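Local structure of putative transcriptional regulator (Streptomyces coelicolor A3, 2RA5) at residues 68-74 with 235-247. The protein probably binds DNA as a GntR-family transcription factor whose UTRA domain holds meso-tartaric acid in this crystal. Sequence-based numbering, arbitrary orientation.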
loop_
_atom_site.group_PDB
_atom_site.type_symbol
_atom_site.label_atom_id
_atom_site.label_comp_id
_atom_site.label_asym_id
_atom_site.label_seq_id
_atom_site.Cartn_x
_atom_site.Cartn_y
_atom_site.Cartn_z
ATOM N N GLY A 68 11.478 -11.272 12.634
ATOM C CA GLY A 68 10.069 -11.037 12.361
ATOM C C GLY A 68 9.784 -9.556 12.158
ATOM O O GLY A 68 10.521 -8.710 12.681
ATOM N N LEU A 69 8.722 -9.246 11.410
ATOM C CA LEU A 69 8.400 -7.863 11.048
ATOM C C LEU A 69 7.124 -7.300 11.715
ATOM O O LEU A 69 5.999 -7.639 11.359
ATOM C CB LEU A 69 8.340 -7.720 9.524
ATOM C CG LEU A 69 9.670 -7.860 8.775
ATOM C CD1 LEU A 69 9.496 -8.381 7.351
ATOM C CD2 LEU A 69 10.401 -6.530 8.781
ATOM N N LEU A 70 7.321 -6.426 12.688
ATOM C CA LEU A 70 6.213 -5.705 13.278
ATOM C C LEU A 70 5.847 -4.444 12.459
ATOM O O LEU A 70 6.678 -3.859 11.760
ATOM C CB LEU A 70 6.527 -5.355 14.732
ATOM C CG LEU A 70 6.219 -6.426 15.790
ATOM C CD1 LEU A 70 6.533 -5.928 17.187
ATOM C CD2 LEU A 70 4.757 -6.901 15.738
ATOM N N VAL A 71 4.589 -4.039 12.555
ATOM C CA VAL A 71 4.077 -2.916 11.786
ATOM C C VAL A 71 3.389 -1.883 12.692
ATOM O O VAL A 71 2.780 -2.223 13.714
ATOM C CB VAL A 71 3.141 -3.427 10.628
ATOM C CG1 VAL A 71 1.863 -2.587 10.450
ATOM C CG2 VAL A 71 3.926 -3.517 9.325
ATOM N N ARG A 72 3.532 -0.617 12.326
ATOM C CA ARG A 72 2.826 0.471 12.982
ATOM C C ARG A 72 2.276 1.364 11.882
ATOM O O ARG A 72 3.001 1.734 10.959
ATOM C CB ARG A 72 3.781 1.274 13.863
ATOM C CG ARG A 72 4.518 0.468 14.929
ATOM C CD ARG A 72 5.616 1.325 15.561
ATOM N NE ARG A 72 6.171 0.726 16.763
ATOM C CZ ARG A 72 7.116 1.310 17.494
ATOM N NH1 ARG A 72 7.591 2.510 17.129
ATOM N NH2 ARG A 72 7.584 0.711 18.595
ATOM N N ARG A 73 0.996 1.706 11.956
ATOM C CA ARG A 73 0.419 2.577 10.940
ATOM C C ARG A 73 0.719 4.030 11.281
ATOM O O ARG A 73 0.558 4.445 12.426
ATOM C CB ARG A 73 -1.087 2.384 10.874
ATOM C CG ARG A 73 -1.519 0.957 10.588
ATOM C CD ARG A 73 -3.056 0.864 10.572
ATOM N NE ARG A 73 -3.510 -0.477 10.228
ATOM C CZ ARG A 73 -4.778 -0.780 9.949
ATOM N NH1 ARG A 73 -5.720 0.171 9.978
ATOM N NH2 ARG A 73 -5.115 -2.034 9.639
ATOM N N ARG A 74 1.164 4.793 10.285
ATOM C CA ARG A 74 1.343 6.238 10.430
ATOM C C ARG A 74 0.166 7.015 9.846
ATOM O O ARG A 74 -0.142 6.673 10.980
ATOM C CB ARG A 74 2.691 6.678 9.893
ATOM C CG ARG A 74 3.687 6.480 10.976
ATOM C CD ARG A 74 5.084 6.655 10.502
ATOM N NE ARG A 74 5.708 7.543 11.463
ATOM C CZ ARG A 74 7.009 7.672 11.653
ATOM N NH1 ARG A 74 7.901 6.977 10.939
ATOM N NH2 ARG A 74 7.404 8.527 12.569
ATOM N N SER A 235 -4.451 12.285 -3.946
ATOM C CA SER A 235 -4.025 13.621 -3.538
ATOM C C SER A 235 -4.430 13.893 -2.097
ATOM O O SER A 235 -4.048 14.906 -1.520
ATOM C CB SER A 235 -4.665 14.682 -4.440
ATOM O OG SER A 235 -6.055 14.804 -4.157
ATOM N N ARG A 236 -5.209 12.995 -1.508
ATOM C CA ARG A 236 -5.797 13.269 -0.201
ATOM C C ARG A 236 -5.411 12.224 0.850
ATOM O O ARG A 236 -5.630 12.401 2.053
ATOM C CB ARG A 236 -7.318 13.366 -0.350
ATOM C CG ARG A 236 -7.850 14.782 -0.526
ATOM C CD ARG A 236 -8.383 15.277 0.811
ATOM N NE ARG A 236 -8.221 16.716 0.999
ATOM C CZ ARG A 236 -7.097 17.293 1.416
ATOM N NH1 ARG A 236 -6.029 16.552 1.680
ATOM N NH2 ARG A 236 -7.039 18.610 1.568
ATOM N N TYR A 237 -4.827 11.126 0.388
ATOM C CA TYR A 237 -4.559 9.995 1.272
ATOM C C TYR A 237 -3.389 9.145 0.783
ATOM O O TYR A 237 -3.172 9.015 -0.426
ATOM C CB TYR A 237 -5.812 9.108 1.389
ATOM C CG TYR A 237 -5.642 7.971 2.366
ATOM C CD1 TYR A 237 -5.922 8.149 3.716
ATOM C CD2 TYR A 237 -5.182 6.718 1.945
ATOM C CE1 TYR A 237 -5.759 7.110 4.630
ATOM C CE2 TYR A 237 -5.012 5.663 2.858
ATOM C CZ TYR A 237 -5.304 5.870 4.199
ATOM O OH TYR A 237 -5.142 4.853 5.116
ATOM N N SER A 238 -2.643 8.565 1.723
ATOM C CA SER A 238 -1.697 7.490 1.391
ATOM C C SER A 238 -1.472 6.531 2.564
ATOM O O SER A 238 -1.733 6.865 3.725
ATOM C CB SER A 238 -0.367 8.050 0.860
ATOM O OG SER A 238 0.308 8.798 1.853
ATOM N N PHE A 239 -1.012 5.325 2.260
ATOM C CA PHE A 239 -0.789 4.343 3.317
ATOM C C PHE A 239 0.579 4.569 3.913
ATOM O O PHE A 239 1.594 4.462 3.237
ATOM C CB PHE A 239 -0.938 2.915 2.792
ATOM C CG PHE A 239 -2.343 2.569 2.387
ATOM C CD1 PHE A 239 -3.267 2.159 3.337
ATOM C CD2 PHE A 239 -2.750 2.673 1.061
ATOM C CE1 PHE A 239 -4.572 1.851 2.982
ATOM C CE2 PHE A 239 -4.065 2.363 0.695
ATOM C CZ PHE A 239 -4.975 1.950 1.662
ATOM N N GLU A 240 0.596 4.935 5.182
ATOM C CA GLU A 240 1.843 5.289 5.841
ATOM C C GLU A 240 2.083 4.280 6.933
ATOM O O GLU A 240 1.224 4.057 7.778
ATOM C CB GLU A 240 1.768 6.692 6.454
ATOM C CG GLU A 240 1.561 7.833 5.464
ATOM C CD GLU A 240 2.776 8.095 4.591
ATOM O OE1 GLU A 240 3.924 7.854 5.041
ATOM O OE2 GLU A 240 2.577 8.553 3.445
ATOM N N PHE A 241 3.246 3.656 6.920
ATOM C CA PHE A 241 3.589 2.785 8.021
ATOM C C PHE A 241 5.090 2.642 8.267
ATOM O O PHE A 241 5.930 3.116 7.500
ATOM C CB PHE A 241 2.928 1.419 7.851
ATOM C CG PHE A 241 3.132 0.822 6.499
ATOM C CD1 PHE A 241 2.285 1.143 5.451
ATOM C CD2 PHE A 241 4.188 -0.050 6.267
ATOM C CE1 PHE A 241 2.473 0.600 4.190
ATOM C CE2 PHE A 241 4.391 -0.610 4.997
ATOM C CZ PHE A 241 3.530 -0.278 3.958
ATOM N N GLN A 242 5.402 1.998 9.380
ATOM C CA GLN A 242 6.760 1.724 9.755
ATOM C C GLN A 242 6.873 0.220 9.904
ATOM O O GLN A 242 5.982 -0.420 10.443
ATOM C CB GLN A 242 7.076 2.405 11.080
ATOM C CG GLN A 242 8.484 2.142 11.594
ATOM C CD GLN A 242 8.696 2.668 13.019
ATOM O OE1 GLN A 242 9.827 2.875 13.452
ATOM N NE2 GLN A 242 7.606 2.886 13.746
ATOM N N LEU A 243 7.964 -0.338 9.394
ATOM C CA LEU A 243 8.300 -1.745 9.584
ATOM C C LEU A 243 9.449 -1.862 10.575
ATOM O O LEU A 243 10.393 -1.084 10.523
ATOM C CB LEU A 243 8.724 -2.364 8.255
ATOM C CG LEU A 243 7.641 -2.943 7.351
ATOM C CD1 LEU A 243 6.360 -2.128 7.412
ATOM C CD2 LEU A 243 8.175 -3.036 5.933
ATOM N N LEU A 244 9.376 -2.834 11.470
ATOM C CA LEU A 244 10.393 -2.980 12.504
ATOM C C LEU A 244 10.848 -4.415 12.610
ATOM O O LEU A 244 10.027 -5.303 12.786
ATOM C CB LEU A 244 9.822 -2.588 13.873
ATOM C CG LEU A 244 9.220 -1.200 14.040
ATOM C CD1 LEU A 244 8.429 -1.115 15.337
ATOM C CD2 LEU A 244 10.317 -0.154 13.998
ATOM N N VAL A 245 12.150 -4.650 12.544
ATOM C CA VAL A 245 12.663 -5.962 12.920
ATOM C C VAL A 245 12.620 -6.089 14.449
ATOM O O VAL A 245 13.274 -5.329 15.159
ATOM C CB VAL A 245 14.081 -6.225 12.337
ATOM C CG1 VAL A 245 14.800 -7.316 13.122
ATOM C CG2 VAL A 245 13.984 -6.606 10.857
ATOM N N ARG A 246 11.825 -7.030 14.955
ATOM C CA ARG A 246 11.640 -7.142 16.397
ATOM C C ARG A 246 12.161 -8.464 16.925
ATOM O O ARG A 246 11.579 -9.514 16.662
ATOM C CB ARG A 246 10.167 -6.999 16.774
ATOM C CG ARG A 246 9.932 -6.397 18.152
ATOM C CD ARG A 246 9.408 -4.975 18.029
ATOM N NE ARG A 246 10.417 -3.938 18.216
ATOM C CZ ARG A 246 10.332 -2.995 19.150
ATOM N NH1 ARG A 246 11.275 -2.066 19.265
ATOM N NH2 ARG A 246 9.289 -2.980 19.971
ATOM N N PRO A 247 13.258 -8.411 17.690
ATOM C CA PRO A 247 13.863 -9.576 18.343
ATOM C C PRO A 247 12.814 -10.561 18.890
ATOM O O PRO A 247 12.506 -11.582 18.249
ATOM C CB PRO A 247 14.655 -8.937 19.485
ATOM C CG PRO A 247 15.105 -7.632 18.912
ATOM C CD PRO A 247 13.990 -7.168 17.999
#
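Over one face of the Arg72 guanidinium lies CD1 of Leu244, the two side chains crossing at about a right angle, with CD1 3.2 Å from NE of Arg72. Gln242 approaches the same group obliquely, its amide turned 75° from the guanidinium plane; its CG, anti to the backbone N (chi1 178°), and the extended chain beyond carry NE2 alongside Arg72, where Arg72 NH1 and Gln242 NE2, two donors 3.4 Å apart, make no bond. At the edge of the Phe241 ring, in its plane, sits CD1 of Leu243, which also meets Val71 CG2 at 3.4 Å. Leu70 CB lies 4.4 Å from Leu244 CB, and its side chain packs on Leu70 of the second subunit. An alanine at Leu70 would lack the isopropyl end and would probably open a gap against that counterpart. Between the backbones, Leu70 and Leu244 exchange two hydrogen bonds, as do Arg72 and Gln242, and Arg74 N donates another to Glu240 O. Glu240 OE1 forms a salt bridge with Arg186 of the second subunit. This two-stranded antiparallel sheet pairs strand 69-73, from the GntR-family region, with C-terminal strand 239-245, and continues as an antiparallel ladder into that subunit, while Phe239, where strand 239-245 begins, packs against Leu211 and Met213 of strand 209-218 and Ile189 of strand 184-193.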